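Local structure of putative alcohol dehydrogenase (Sinorhizobium meliloti, 4J6F) at residues A[30-38]-A[49-57]; A[103-114]-A[152-163]. The protein is a putative zinc-binding, medium-chain alcohol dehydrogenase that probably oxidises alcohols with a nicotinamide cofactor. All coordinates share one frame; numbering follows the deposited sequence.

Interaction 1 (A[30-38]-A[49-57])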
ATOM      1  N   VAL A  30      17.178   1.154  47.121  1.00 47.59           N
ATOM      2  CA  VAL A  30      15.998   1.576  46.373  1.00 42.67           C
ATOM      3  C   VAL A  30      15.080   2.398  47.278  1.00 43.45           C
ATOM      4  O   VAL A  30      14.529   1.860  48.239  1.00 42.82           O
ATOM      5  CB  VAL A  30      15.225   0.357  45.841  1.00 39.88           C
ATOM      6  CG1 VAL A  30      14.045   0.794  44.992  1.00 38.33           C
ATOM      7  CG2 VAL A  30      16.154  -0.554  45.062  1.00 39.35           C
ATOM      8  N   PRO A  31      14.908   3.703  46.969  1.00 46.15           N
ATOM      9  CA  PRO A  31      14.115   4.612  47.817  1.00 46.37           C
ATOM     10  C   PRO A  31      12.611   4.427  47.615  1.00 44.52           C
ATOM     11  O   PRO A  31      12.200   3.711  46.708  1.00 43.79           O
ATOM     12  CB  PRO A  31      14.570   6.006  47.353  1.00 47.45           C
ATOM     13  CG  PRO A  31      14.987   5.818  45.926  1.00 47.44           C
ATOM     14  CD  PRO A  31      15.441   4.388  45.769  1.00 46.95           C
ATOM     15  N   LYS A  32      11.794   5.055  48.454  1.00 45.34           N
ATOM     16  CA  LYS A  32      10.342   4.920  48.313  1.00 45.71           C
ATOM     17  C   LYS A  32       9.737   5.981  47.375  1.00 45.53           C
ATOM     18  O   LYS A  32       8.661   5.775  46.805  1.00 47.34           O
ATOM     19  CB  LYS A  32       9.641   4.869  49.680  1.00 48.48           C
ATOM     20  CG  LYS A  32      10.080   3.722  50.607  1.00 54.01           C
ATOM     21  CD  LYS A  32       9.911   2.314  50.007  1.00 56.30           C
ATOM     22  CE  LYS A  32       9.563   1.244  51.042  1.00 58.70           C
ATOM     23  NZ  LYS A  32      10.480   1.203  52.223  1.00 62.15           N
ATOM     24  N   THR A  33      10.434   7.101  47.198  1.00 42.73           N
ATOM     25  CA  THR A  33      10.050   8.081  46.183  1.00 40.51           C
ATOM     26  C   THR A  33      11.225   8.365  45.241  1.00 40.87           C
ATOM     27  O   THR A  33      12.386   8.098  45.571  1.00 41.12           O
ATOM     28  CB  THR A  33       9.498   9.394  46.797  1.00 38.97           C
ATOM     29  OG1 THR A  33      10.518  10.046  47.562  1.00 37.89           O
ATOM     30  CG2 THR A  33       8.283   9.124  47.685  1.00 38.69           C
HETATM   31  N   MSE A  34      10.920   8.900  44.063  1.00 41.45           N
HETATM   32  CA  MSE A  34      11.946   9.159  43.051  1.00 41.28           C
HETATM   33  C   MSE A  34      11.669  10.419  42.267  1.00 39.81           C
HETATM   34  O   MSE A  34      10.599  11.042  42.376  1.00 38.20           O
HETATM   35  CB  MSE A  34      12.022   7.977  42.085  1.00 42.58           C
HETATM   36  CG  MSE A  34      10.659   7.724  41.441  1.00 46.52           C
HETATM   37 SE   MSE A  34      10.816   6.490  39.915  1.00 49.31          SE
HETATM   38  CE  MSE A  34       8.937   6.295  39.353  1.00 46.37           C
ATOM     39  N   THR A  35      12.663  10.786  41.464  1.00 38.41           N
ATOM     40  CA  THR A  35      12.584  11.896  40.535  1.00 38.21           C
ATOM     41  C   THR A  35      12.093  11.377  39.189  1.00 37.79           C
ATOM     42  O   THR A  35      12.483  10.287  38.755  1.00 39.14           O
ATOM     43  CB  THR A  35      13.976  12.529  40.386  1.00 39.60           C
ATOM     44  OG1 THR A  35      14.330  13.162  41.619  1.00 43.10           O
ATOM     45  CG2 THR A  35      14.001  13.555  39.303  1.00 39.06           C
ATOM     46  N   ALA A  36      11.213  12.136  38.542  1.00 36.48           N
ATOM     47  CA  ALA A  36      10.703  11.768  37.221  1.00 35.51           C
ATOM     48  C   ALA A  36      10.131  12.978  36.532  1.00 36.46           C
ATOM     49  O   ALA A  36       9.663  13.916  37.191  1.00 37.55           O
ATOM     50  CB  ALA A  36       9.634  10.686  37.317  1.00 33.96           C
ATOM     51  N   VAL A  37      10.172  12.955  35.203  1.00 35.52           N
ATOM     52  CA  VAL A  37       9.523  13.980  34.409  1.00 33.34           C
ATOM     53  C   VAL A  37       8.146  13.455  34.056  1.00 33.07           C
ATOM     54  O   VAL A  37       8.020  12.410  33.425  1.00 31.77           O
ATOM     55  CB  VAL A  37      10.339  14.340  33.161  1.00 30.28           C
ATOM     56  CG1 VAL A  37       9.505  15.177  32.204  1.00 29.89           C
ATOM     57  CG2 VAL A  37      11.616  15.069  33.565  1.00 28.68           C
ATOM     58  N   LEU A  38       7.129  14.187  34.503  1.00 34.58           N
ATOM     59  CA  LEU A  38       5.729  13.797  34.360  1.00 35.18           C
ATOM     60  C   LEU A  38       5.035  14.557  33.243  1.00 37.69           C
ATOM     61  O   LEU A  38       5.128  15.792  33.167  1.00 39.54           O
ATOM     62  CB  LEU A  38       4.966  14.058  35.663  1.00 35.26           C
ATOM     63  CG  LEU A  38       5.347  13.296  36.942  1.00 33.90           C
ATOM     64  CD1 LEU A  38       4.472  13.755  38.097  1.00 32.57           C
ATOM     65  CD2 LEU A  38       5.222  11.787  36.742  1.00 32.71           C
ATOM     66  N   VAL A  49       6.309  18.246  33.827  1.00 38.56           N
ATOM     67  CA  VAL A  49       6.770  18.698  35.147  1.00 40.20           C
ATOM     68  C   VAL A  49       7.826  17.770  35.748  1.00 41.70           C
ATOM     69  O   VAL A  49       7.600  16.563  35.891  1.00 42.99           O
ATOM     70  CB  VAL A  49       5.594  18.848  36.136  1.00 40.33           C
ATOM     71  CG1 VAL A  49       6.071  19.455  37.447  1.00 41.78           C
ATOM     72  CG2 VAL A  49       4.497  19.707  35.526  1.00 40.06           C
ATOM     73  N   TYR A  50       8.976  18.347  36.092  1.00 40.62           N
ATOM     74  CA  TYR A  50      10.042  17.633  36.783  1.00 39.73           C
ATOM     75  C   TYR A  50       9.640  17.487  38.236  1.00 42.16           C
ATOM     76  O   TYR A  50       9.514  18.493  38.938  1.00 42.89           O
ATOM     77  CB  TYR A  50      11.330  18.444  36.684  1.00 39.99           C
ATOM     78  CG  TYR A  50      12.564  17.785  37.256  1.00 42.05           C
ATOM     79  CD1 TYR A  50      13.122  16.655  36.651  1.00 43.48           C
ATOM     80  CD2 TYR A  50      13.205  18.318  38.374  1.00 42.69           C
ATOM     81  CE1 TYR A  50      14.267  16.057  37.158  1.00 44.83           C
ATOM     82  CE2 TYR A  50      14.348  17.729  38.894  1.00 44.69           C
ATOM     83  CZ  TYR A  50      14.883  16.599  38.288  1.00 45.95           C
ATOM     84  OH  TYR A  50      16.028  16.003  38.805  1.00 44.21           O
ATOM     85  N   SER A  51       9.426  16.256  38.696  1.00 43.67           N
ATOM     86  CA  SER A  51       8.966  16.040  40.079  1.00 48.13           C
ATOM     87  C   SER A  51       9.958  15.284  40.926  1.00 48.18           C
ATOM     88  O   SER A  51      10.686  14.427  40.424  1.00 46.47           O
ATOM     89  CB  SER A  51       7.623  15.331  40.115  1.00 53.80           C
ATOM     90  OG  SER A  51       6.736  15.964  39.217  1.00 60.68           O
ATOM     91  N   ARG A  52       9.968  15.604  42.218  1.00 51.31           N
ATOM     92  CA  ARG A  52      10.980  15.074  43.126  1.00 51.06           C
ATOM     93  C   ARG A  52      10.492  14.010  44.103  1.00 51.75           C
ATOM     94  O   ARG A  52      11.311  13.359  44.755  1.00 54.28           O
ATOM     95  CB  ARG A  52      11.744  16.196  43.830  1.00 51.37           C
ATOM     96  CG  ARG A  52      13.112  16.436  43.213  1.00 56.01           C
ATOM     97  CD  ARG A  52      13.763  17.714  43.712  1.00 65.72           C
ATOM     98  NE  ARG A  52      14.015  18.614  42.589  1.00 74.99           N
ATOM     99  CZ  ARG A  52      14.406  19.883  42.689  1.00 82.30           C
ATOM    100  NH1 ARG A  52      14.620  20.430  43.883  1.00 88.23           N
ATOM    101  NH2 ARG A  52      14.588  20.607  41.585  1.00 76.94           N
ATOM    102  N   ASP A  53       9.181  13.805  44.195  1.00 51.37           N
ATOM    103  CA  ASP A  53       8.677  12.726  45.052  1.00 58.31           C
ATOM    104  C   ASP A  53       7.519  11.926  44.455  1.00 52.53           C
ATOM    105  O   ASP A  53       6.390  11.935  44.951  1.00 49.37           O
ATOM    106  CB  ASP A  53       8.362  13.225  46.471  1.00 69.78           C
ATOM    107  CG  ASP A  53       7.588  14.511  46.469  1.00 79.87           C
ATOM    108  OD1 ASP A  53       6.438  14.511  45.983  1.00 81.79           O
ATOM    109  OD2 ASP A  53       8.133  15.527  46.950  1.00 88.52           O
ATOM    110  N   VAL A  54       7.856  11.156  43.429  1.00 48.88           N
ATOM    111  CA  VAL A  54       6.938  10.292  42.703  1.00 45.12           C
ATOM    112  C   VAL A  54       7.088   8.872  43.221  1.00 43.18           C
ATOM    113  O   VAL A  54       8.203   8.407  43.406  1.00 41.47           O
ATOM    114  CB  VAL A  54       7.304  10.295  41.210  1.00 42.86           C
ATOM    115  CG1 VAL A  54       6.278   9.539  40.389  1.00 41.76           C
ATOM    116  CG2 VAL A  54       7.465  11.714  40.709  1.00 42.57           C
ATOM    117  N   PRO A  55       5.989   8.175  43.485  1.00 41.50           N
ATOM    118  CA  PRO A  55       6.144   6.834  44.056  1.00 40.54           C
ATOM    119  C   PRO A  55       7.001   5.940  43.162  1.00 40.26           C
ATOM    120  O   PRO A  55       6.809   5.924  41.942  1.00 39.56           O
ATOM    121  CB  PRO A  55       4.702   6.298  44.130  1.00 38.83           C
ATOM    122  CG  PRO A  55       3.822   7.498  44.052  1.00 39.26           C
ATOM    123  CD  PRO A  55       4.571   8.510  43.230  1.00 40.03           C
ATOM    124  N   VAL A  56       7.959   5.235  43.769  1.00 39.35           N
ATOM    125  CA  VAL A  56       8.748   4.232  43.066  1.00 36.19           C
ATOM    126  C   VAL A  56       7.825   3.040  42.897  1.00 36.07           C
ATOM    127  O   VAL A  56       7.216   2.600  43.867  1.00 36.08           O
ATOM    128  CB  VAL A  56      10.011   3.828  43.864  1.00 34.86           C
ATOM    129  CG1 VAL A  56      10.640   2.552  43.305  1.00 33.87           C
ATOM    130  CG2 VAL A  56      11.025   4.963  43.868  1.00 33.95           C
ATOM    131  N   PRO A  57       7.688   2.530  41.662  1.00 36.33           N
ATOM    132  CA  PRO A  57       6.747   1.417  41.484  1.00 37.07           C
ATOM    133  C   PRO A  57       7.268   0.140  42.126  1.00 39.77           C
ATOM    134  O   PRO A  57       8.477  -0.011  42.317  1.00 39.95           O
ATOM    135  CB  PRO A  57       6.637   1.275  39.964  1.00 34.06           C
ATOM    136  CG  PRO A  57       7.867   1.915  39.420  1.00 33.27           C
ATOM    137  CD  PRO A  57       8.296   2.971  40.393  1.00 33.81           C
TER
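Val56 and selenomethionine Met34 form the tight end of this contact, with Val56 CG2 packed 3.6 Å from Met34 CB. Beyond CB the Met34 chain first turns between its own N and carbonyl carbon (chi1 57°) and then runs extended, which carries CE over to Pro57, where it lies 3.5 Å from CD and crosses the ring at about a right angle. Tyr165 of strand 165-169 also touches both side chains. Val54 CG2 follows on the same face as Met34, next to the methyl of Ala36.

Strand 33-38 is the middle strand of a small antiparallel sheet. It runs at 165° to 49-51 but at 109° to 53-55, because the partner chain turns a corner at Arg52. A beta bulge between Met34 and Ala36 marks a one-residue shift of register. Reciprocal amide pairs Met34-Val54, Ala36-Ser51 and Leu38-Val49 zip the strands together; Ser51 N to Ala36 O spans 2.8 Å.

On the other face Tyr50 crosses obliquely to Thr35, whose CG2 sits 3.3 Å from CE1, while Val37 CG2 meets the ring edge at CD1 (3.8 Å). Replacing Tyr50 by an alanine is likely to leave the methyls Thr35 CG2 and Val37 CG2 without their aromatic neighbour and to open a gap beside Ser359.

The solvent side is looser. Thr33 and Asp53 merely lie side by side, OG1 of the first 4.0 Å from CB of the second, and Arg52 touches Thr35 with its CG alone. Backbone amides therefore supply the polar bonding between the segments, and their side chains add mainly apolar packing.

Interaction 2 (A[103-114]-A[152-163])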
ATOM      1  N   THR A 103      -5.185   4.178  26.466  1.00 39.02           N
ATOM      2  CA  THR A 103      -4.527   3.690  27.676  1.00 35.61           C
ATOM      3  C   THR A 103      -3.588   4.748  28.281  1.00 35.28           C
ATOM      4  O   THR A 103      -2.924   4.514  29.300  1.00 34.80           O
ATOM      5  CB  THR A 103      -3.710   2.418  27.379  1.00 31.72           C
ATOM      6  OG1 THR A 103      -2.811   2.684  26.300  1.00 30.39           O
ATOM      7  CG2 THR A 103      -4.614   1.246  27.027  1.00 29.45           C
ATOM      8  N   LEU A 104      -3.519   5.905  27.638  1.00 36.10           N
ATOM      9  CA  LEU A 104      -2.817   7.042  28.209  1.00 37.08           C
ATOM     10  C   LEU A 104      -3.603   7.637  29.388  1.00 39.03           C
ATOM     11  O   LEU A 104      -4.751   8.050  29.237  1.00 39.54           O
ATOM     12  CB  LEU A 104      -2.563   8.102  27.135  1.00 35.64           C
ATOM     13  CG  LEU A 104      -1.736   9.311  27.583  1.00 36.59           C
ATOM     14  CD1 LEU A 104      -0.383   8.891  28.141  1.00 36.59           C
ATOM     15  CD2 LEU A 104      -1.547  10.305  26.448  1.00 35.50           C
ATOM     16  N   THR A 105      -2.982   7.652  30.564  1.00 38.82           N
ATOM     17  CA  THR A 105      -3.553   8.327  31.732  1.00 39.00           C
ATOM     18  C   THR A 105      -2.541   9.312  32.356  1.00 37.62           C
ATOM     19  O   THR A 105      -1.337   9.045  32.390  1.00 36.43           O
ATOM     20  CB  THR A 105      -4.042   7.323  32.806  1.00 40.16           C
ATOM     21  OG1 THR A 105      -2.926   6.601  33.334  1.00 42.03           O
ATOM     22  CG2 THR A 105      -5.050   6.340  32.236  1.00 38.46           C
ATOM     23  N   PHE A 106      -3.027  10.445  32.856  1.00 37.78           N
ATOM     24  CA  PHE A 106      -2.143  11.473  33.407  1.00 35.79           C
ATOM     25  C   PHE A 106      -2.097  11.439  34.916  1.00 36.29           C
ATOM     26  O   PHE A 106      -3.120  11.233  35.545  1.00 37.91           O
ATOM     27  CB  PHE A 106      -2.543  12.851  32.899  1.00 34.53           C
ATOM     28  CG  PHE A 106      -2.554  12.946  31.401  1.00 32.47           C
ATOM     29  CD1 PHE A 106      -1.363  12.881  30.678  1.00 31.07           C
ATOM     30  CD2 PHE A 106      -3.756  13.070  30.706  1.00 32.15           C
ATOM     31  CE1 PHE A 106      -1.368  12.960  29.289  1.00 30.54           C
ATOM     32  CE2 PHE A 106      -3.767  13.147  29.317  1.00 31.26           C
ATOM     33  CZ  PHE A 106      -2.570  13.094  28.606  1.00 30.23           C
ATOM     34  N   PRO A 107      -0.902  11.627  35.510  1.00 36.51           N
ATOM     35  CA  PRO A 107       0.398  11.877  34.871  1.00 35.06           C
ATOM     36  C   PRO A 107       1.026  10.615  34.284  1.00 32.34           C
ATOM     37  O   PRO A 107       0.748   9.526  34.755  1.00 31.55           O
ATOM     38  CB  PRO A 107       1.255  12.396  36.026  1.00 34.36           C
ATOM     39  CG  PRO A 107       0.696  11.713  37.214  1.00 34.42           C
ATOM     40  CD  PRO A 107      -0.783  11.595  36.980  1.00 35.90           C
ATOM     41  N   ARG A 108       1.864  10.777  33.269  1.00 32.12           N
ATOM     42  CA  ARG A 108       2.542   9.646  32.632  1.00 32.66           C
ATOM     43  C   ARG A 108       4.022   9.937  32.504  1.00 31.04           C
ATOM     44  O   ARG A 108       4.409  11.006  32.051  1.00 31.73           O
ATOM     45  CB  ARG A 108       1.939   9.351  31.243  1.00 32.00           C
ATOM     46  CG  ARG A 108       2.836   8.564  30.287  1.00 30.57           C
ATOM     47  CD  ARG A 108       2.903   7.063  30.582  1.00 29.77           C
ATOM     48  NE  ARG A 108       1.605   6.419  30.407  1.00 29.15           N
ATOM     49  CZ  ARG A 108       0.839   5.976  31.403  1.00 28.23           C
ATOM     50  NH1 ARG A 108      -0.336   5.418  31.137  1.00 27.77           N
ATOM     51  NH2 ARG A 108       1.255   6.077  32.658  1.00 27.59           N
ATOM     52  N   ILE A 109       4.846   8.990  32.918  1.00 29.25           N
ATOM     53  CA  ILE A 109       6.258   9.076  32.620  1.00 29.36           C
ATOM     54  C   ILE A 109       6.463   8.515  31.217  1.00 29.16           C
ATOM     55  O   ILE A 109       6.188   7.336  30.966  1.00 29.29           O
ATOM     56  CB  ILE A 109       7.107   8.258  33.619  1.00 28.82           C
ATOM     57  CG1 ILE A 109       6.920   8.799  35.036  1.00 27.73           C
ATOM     58  CG2 ILE A 109       8.582   8.274  33.202  1.00 28.73           C
ATOM     59  CD1 ILE A 109       7.278   7.822  36.132  1.00 27.27           C
ATOM     60  N   GLN A 110       6.948   9.352  30.309  1.00 28.67           N
ATOM     61  CA  GLN A 110       7.263   8.903  28.946  1.00 29.21           C
ATOM     62  C   GLN A 110       8.679   8.261  28.873  1.00 32.54           C
ATOM     63  O   GLN A 110       9.338   8.045  29.905  1.00 34.01           O
ATOM     64  CB  GLN A 110       7.127  10.073  27.958  1.00 27.44           C
ATOM     65  CG  GLN A 110       5.829  10.859  28.086  1.00 27.11           C
ATOM     66  CD  GLN A 110       5.656  11.894  27.001  1.00 28.45           C
ATOM     67  OE1 GLN A 110       5.827  13.087  27.247  1.00 30.01           O
ATOM     68  NE2 GLN A 110       5.318  11.447  25.781  1.00 28.43           N
ATOM     69  N   GLY A 111       9.144   7.962  27.661  1.00 32.37           N
ATOM     70  CA  GLY A 111      10.481   7.417  27.469  1.00 32.42           C
ATOM     71  C   GLY A 111      10.387   5.969  27.063  1.00 34.27           C
ATOM     72  O   GLY A 111       9.871   5.144  27.817  1.00 36.41           O
ATOM     73  N   THR A 112      10.820   5.684  25.842  1.00 33.15           N
ATOM     74  CA  THR A 112      10.727   4.356  25.261  1.00 32.21           C
ATOM     75  C   THR A 112      12.015   3.555  25.273  1.00 33.12           C
ATOM     76  O   THR A 112      12.003   2.365  25.530  1.00 37.94           O
ATOM     77  CB  THR A 112      10.234   4.438  23.809  1.00 33.44           C
ATOM     78  OG1 THR A 112      10.940   5.470  23.129  1.00 34.40           O
ATOM     79  CG2 THR A 112       8.784   4.769  23.769  1.00 33.66           C
ATOM     80  N   ASP A 113      13.125   4.214  24.984  1.00 31.87           N
ATOM     81  CA  ASP A 113      14.421   3.543  24.822  1.00 32.66           C
ATOM     82  C   ASP A 113      15.223   3.451  26.106  1.00 33.42           C
ATOM     83  O   ASP A 113      16.277   4.067  26.236  1.00 36.12           O
ATOM     84  CB  ASP A 113      15.236   4.244  23.747  1.00 33.67           C
ATOM     85  CG  ASP A 113      14.532   4.260  22.415  1.00 37.24           C
ATOM     86  OD1 ASP A 113      13.637   3.411  22.222  1.00 37.03           O
ATOM     87  OD2 ASP A 113      14.862   5.123  21.569  1.00 40.53           O
ATOM     88  N   THR A 114      14.725   2.656  27.042  1.00 31.66           N
ATOM     89  CA  THR A 114      15.270   2.609  28.392  1.00 30.46           C
ATOM     90  C   THR A 114      16.349   1.537  28.554  1.00 30.11           C
ATOM     91  O   THR A 114      16.180   0.383  28.134  1.00 30.30           O
ATOM     92  CB  THR A 114      14.143   2.377  29.411  1.00 30.94           C
ATOM     93  OG1 THR A 114      13.106   3.335  29.182  1.00 33.72           O
ATOM     94  CG2 THR A 114      14.641   2.533  30.821  1.00 30.33           C
ATOM     95  N   ASP A 152       0.728  -1.686  22.119  1.00 32.43           N
ATOM     96  CA  ASP A 152       0.856  -0.469  22.895  1.00 30.57           C
ATOM     97  C   ASP A 152       2.353  -0.351  23.209  1.00 29.88           C
ATOM     98  O   ASP A 152       3.151  -1.182  22.737  1.00 28.75           O
ATOM     99  CB  ASP A 152       0.026  -0.606  24.166  1.00 32.47           C
ATOM    100  CG  ASP A 152      -0.415   0.736  24.741  1.00 32.39           C
ATOM    101  OD1 ASP A 152       0.205   1.782  24.416  1.00 31.02           O
ATOM    102  OD2 ASP A 152      -1.385   0.723  25.540  1.00 31.36           O
ATOM    103  N   TYR A 153       2.756   0.663  23.976  1.00 29.71           N
ATOM    104  CA  TYR A 153       4.161   0.738  24.420  1.00 29.46           C
ATOM    105  C   TYR A 153       4.379   1.420  25.747  1.00 32.61           C
ATOM    106  O   TYR A 153       3.581   2.250  26.180  1.00 36.08           O
ATOM    107  CB  TYR A 153       5.067   1.386  23.368  1.00 27.66           C
ATOM    108  CG  TYR A 153       4.893   2.872  23.170  1.00 27.63           C
ATOM    109  CD1 TYR A 153       5.517   3.790  24.008  1.00 28.37           C
ATOM    110  CD2 TYR A 153       4.121   3.372  22.120  1.00 28.01           C
ATOM    111  CE1 TYR A 153       5.366   5.167  23.814  1.00 28.66           C
ATOM    112  CE2 TYR A 153       3.960   4.743  21.922  1.00 27.50           C
ATOM    113  CZ  TYR A 153       4.587   5.637  22.764  1.00 27.25           C
ATOM    114  OH  TYR A 153       4.446   6.990  22.555  1.00 26.27           O
HETATM  115  N   MSE A 154       5.493   1.068  26.374  1.00 34.07           N
HETATM  116  CA  MSE A 154       5.926   1.676  27.628  1.00 34.59           C
HETATM  117  C   MSE A 154       6.321   3.097  27.380  1.00 30.05           C
HETATM  118  O   MSE A 154       7.132   3.382  26.506  1.00 28.39           O
HETATM  119  CB  MSE A 154       7.087   0.860  28.168  1.00 37.75           C
HETATM  120  CG  MSE A 154       6.706  -0.582  27.914  1.00 45.64           C
HETATM  121 SE   MSE A 154       7.282  -1.742  29.376  1.00 53.42          SE
HETATM  122  CE  MSE A 154       7.615  -3.348  28.294  1.00 49.44           C
ATOM    123  N   GLY A 155       5.752   3.995  28.173  1.00 29.51           N
ATOM    124  CA  GLY A 155       5.858   5.418  27.939  1.00 31.63           C
ATOM    125  C   GLY A 155       4.542   5.953  27.382  1.00 34.60           C
ATOM    126  O   GLY A 155       4.330   7.170  27.336  1.00 36.22           O
ATOM    127  N   HIS A 156       3.668   5.057  26.935  1.00 33.29           N
ATOM    128  CA  HIS A 156       2.311   5.439  26.570  1.00 32.08           C
ATOM    129  C   HIS A 156       1.226   4.739  27.389  1.00 31.18           C
ATOM    130  O   HIS A 156       0.465   5.384  28.081  1.00 32.62           O
ATOM    131  CB  HIS A 156       2.053   5.234  25.078  1.00 31.53           C
ATOM    132  CG  HIS A 156       0.662   5.588  24.658  1.00 31.42           C
ATOM    133  ND1 HIS A 156      -0.356   4.665  24.612  1.00 32.58           N
ATOM    134  CD2 HIS A 156       0.114   6.767  24.292  1.00 29.37           C
ATOM    135  CE1 HIS A 156      -1.468   5.256  24.227  1.00 31.64           C
ATOM    136  NE2 HIS A 156      -1.209   6.532  24.027  1.00 30.58           N
ATOM    137  N   GLY A 157       1.172   3.416  27.330  1.00 30.16           N
ATOM    138  CA  GLY A 157       0.166   2.668  28.091  1.00 32.14           C
ATOM    139  C   GLY A 157       0.510   2.404  29.547  1.00 34.08           C
ATOM    140  O   GLY A 157      -0.307   1.880  30.297  1.00 35.27           O
ATOM    141  N   ARG A 158       1.710   2.814  29.949  1.00 35.68           N
ATOM    142  CA  ARG A 158       2.355   2.379  31.181  1.00 35.33           C
ATOM    143  C   ARG A 158       3.589   3.275  31.320  1.00 36.12           C
ATOM    144  O   ARG A 158       4.128   3.745  30.316  1.00 37.34           O
ATOM    145  CB  ARG A 158       2.779   0.936  30.957  1.00 35.05           C
ATOM    146  CG  ARG A 158       3.156   0.116  32.152  1.00 36.73           C
ATOM    147  CD  ARG A 158       3.996  -1.044  31.638  1.00 38.67           C
ATOM    148  NE  ARG A 158       3.780  -2.313  32.343  1.00 40.10           N
ATOM    149  CZ  ARG A 158       4.234  -2.601  33.563  1.00 46.24           C
ATOM    150  NH1 ARG A 158       3.991  -3.787  34.075  1.00 54.00           N
ATOM    151  NH2 ARG A 158       4.927  -1.722  34.285  1.00 47.93           N
ATOM    152  N   ASP A 159       4.048   3.525  32.543  1.00 34.88           N
ATOM    153  CA  ASP A 159       5.174   4.443  32.746  1.00 32.92           C
ATOM    154  C   ASP A 159       6.491   3.980  32.121  1.00 30.32           C
ATOM    155  O   ASP A 159       6.810   2.809  32.172  1.00 30.24           O
ATOM    156  CB  ASP A 159       5.347   4.735  34.223  1.00 36.64           C
ATOM    157  CG  ASP A 159       4.323   5.733  34.741  1.00 43.34           C
ATOM    158  OD1 ASP A 159       3.872   6.619  33.967  1.00 45.24           O
ATOM    159  OD2 ASP A 159       3.974   5.636  35.936  1.00 46.11           O
ATOM    160  N   GLY A 160       7.244   4.917  31.536  1.00 29.63           N
ATOM    161  CA  GLY A 160       8.496   4.622  30.811  1.00 26.55           C
ATOM    162  C   GLY A 160       9.768   5.075  31.504  1.00 25.93           C
ATOM    163  O   GLY A 160       9.834   5.104  32.724  1.00 27.49           O
ATOM    164  N   GLY A 161      10.784   5.439  30.732  1.00 25.40           N
ATOM    165  CA  GLY A 161      12.122   5.660  31.288  1.00 25.89           C
ATOM    166  C   GLY A 161      12.582   7.058  31.691  1.00 28.42           C
ATOM    167  O   GLY A 161      13.734   7.235  32.096  1.00 28.83           O
ATOM    168  N   TYR A 162      11.721   8.057  31.596  1.00 30.08           N
ATOM    169  CA  TYR A 162      12.110   9.375  32.072  1.00 30.72           C
ATOM    170  C   TYR A 162      11.855   9.490  33.564  1.00 33.44           C
ATOM    171  O   TYR A 162      11.118  10.344  34.023  1.00 35.45           O
ATOM    172  CB  TYR A 162      11.363  10.459  31.314  1.00 29.89           C
ATOM    173  CG  TYR A 162      11.710  10.504  29.856  1.00 29.42           C
ATOM    174  CD1 TYR A 162      12.974  10.175  29.422  1.00 29.91           C
ATOM    175  CD2 TYR A 162      10.773  10.870  28.914  1.00 28.55           C
ATOM    176  CE1 TYR A 162      13.296  10.208  28.088  1.00 30.69           C
ATOM    177  CE2 TYR A 162      11.087  10.903  27.580  1.00 28.60           C
ATOM    178  CZ  TYR A 162      12.350  10.572  27.177  1.00 30.66           C
ATOM    179  OH  TYR A 162      12.669  10.618  25.856  1.00 31.97           O
ATOM    180  N   ALA A 163      12.529   8.626  34.304  1.00 32.43           N
ATOM    181  CA  ALA A 163      12.425   8.488  35.749  1.00 33.90           C
ATOM    182  C   ALA A 163      13.680   7.749  36.224  1.00 36.82           C
ATOM    183  O   ALA A 163      14.469   7.276  35.383  1.00 37.89           O
ATOM    184  CB  ALA A 163      11.183   7.696  36.095  1.00 33.46           C
TER
HETATM  185  O   HOH W   1       4.964   8.725  24.947  1.00 31.89           O
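Asp152 faces Thr103 with its carboxylate: OG1 of the threonine donates to the syn lone pair of OD2. The other oxygen, OD1, accepts from Tyr153 N and, on its syn side, from His156 ND1. Next, the Tyr153 ring is touched obliquely by Thr112 CG2, 3.4 Å from CD1. Its hydroxyl shares a water with Gln110 NE2 and Gly155 O; Thr76 also binds that hydroxyl, and Asp77 O binds Gln110 NE2. Gly155 turns its CA-H almost straight at Ile109 O.

His156 sets its NE2 3.7 Å from Leu104 CB, while its carbonyl oxygen receives Arg108 NE at 2.8 Å, the donor standing above the carbonyl plane. Bends at chi2 (77°) and chi3 (64°) fold Arg108 into this position. Arg158 lays its backbone N over one face of that guanidinium, while its own NH1 forms a salt bridge with Glu63. Asp159 OD1 is then gripped twice from opposite faces of its carboxylate, by Ile109 N at 2.8 Å and by Arg108 NH2 at 3.0 Å, the latter a salt bridge with the two planes 76° apart.

The backbones now join: Gly160 N binds Ile109 O at 2.7 Å, Gly161 N binds Gly111 O, and Tyr162 N binds Gln110 O. Over one face of the Tyr162 ring lies Gly111 CA, 3.6 Å from the centroid in a CH-pi contact. At Ala163, CB packs 3.9 Å from Ile109 CD1.

The loops of this GroES-like domain are thus held together by a network of backbone and side-chain polar bonds; the guanidinium of Arg108, with partners in its plane, probably has its charge partly balanced by Asp159.

Overall arrangement
Interaction 1 hands over to interaction 2 at the end of segment 152-163: Val37 N lies 3.0 Å from Tyr162 O, a probable hydrogen bond, and Ala36 CB packs 3.6 Å from Ala163 CB. Leu38 CD2 adds a contact with Ile109 CG1 at 3.8 Å. The two centres are about 14 Å apart, on the same side of the chain's centre. The 30-38/49-57 sheet is a surface element, whereas the 103-114/152-163 loops lie deeper, run into strand 113-121 and pack on strand 63-72. Interaction 2 also borders a possible pocket, since a bound glycerol, probably from crystallisation, approaches the Tyr153 side chain to about 3 Å.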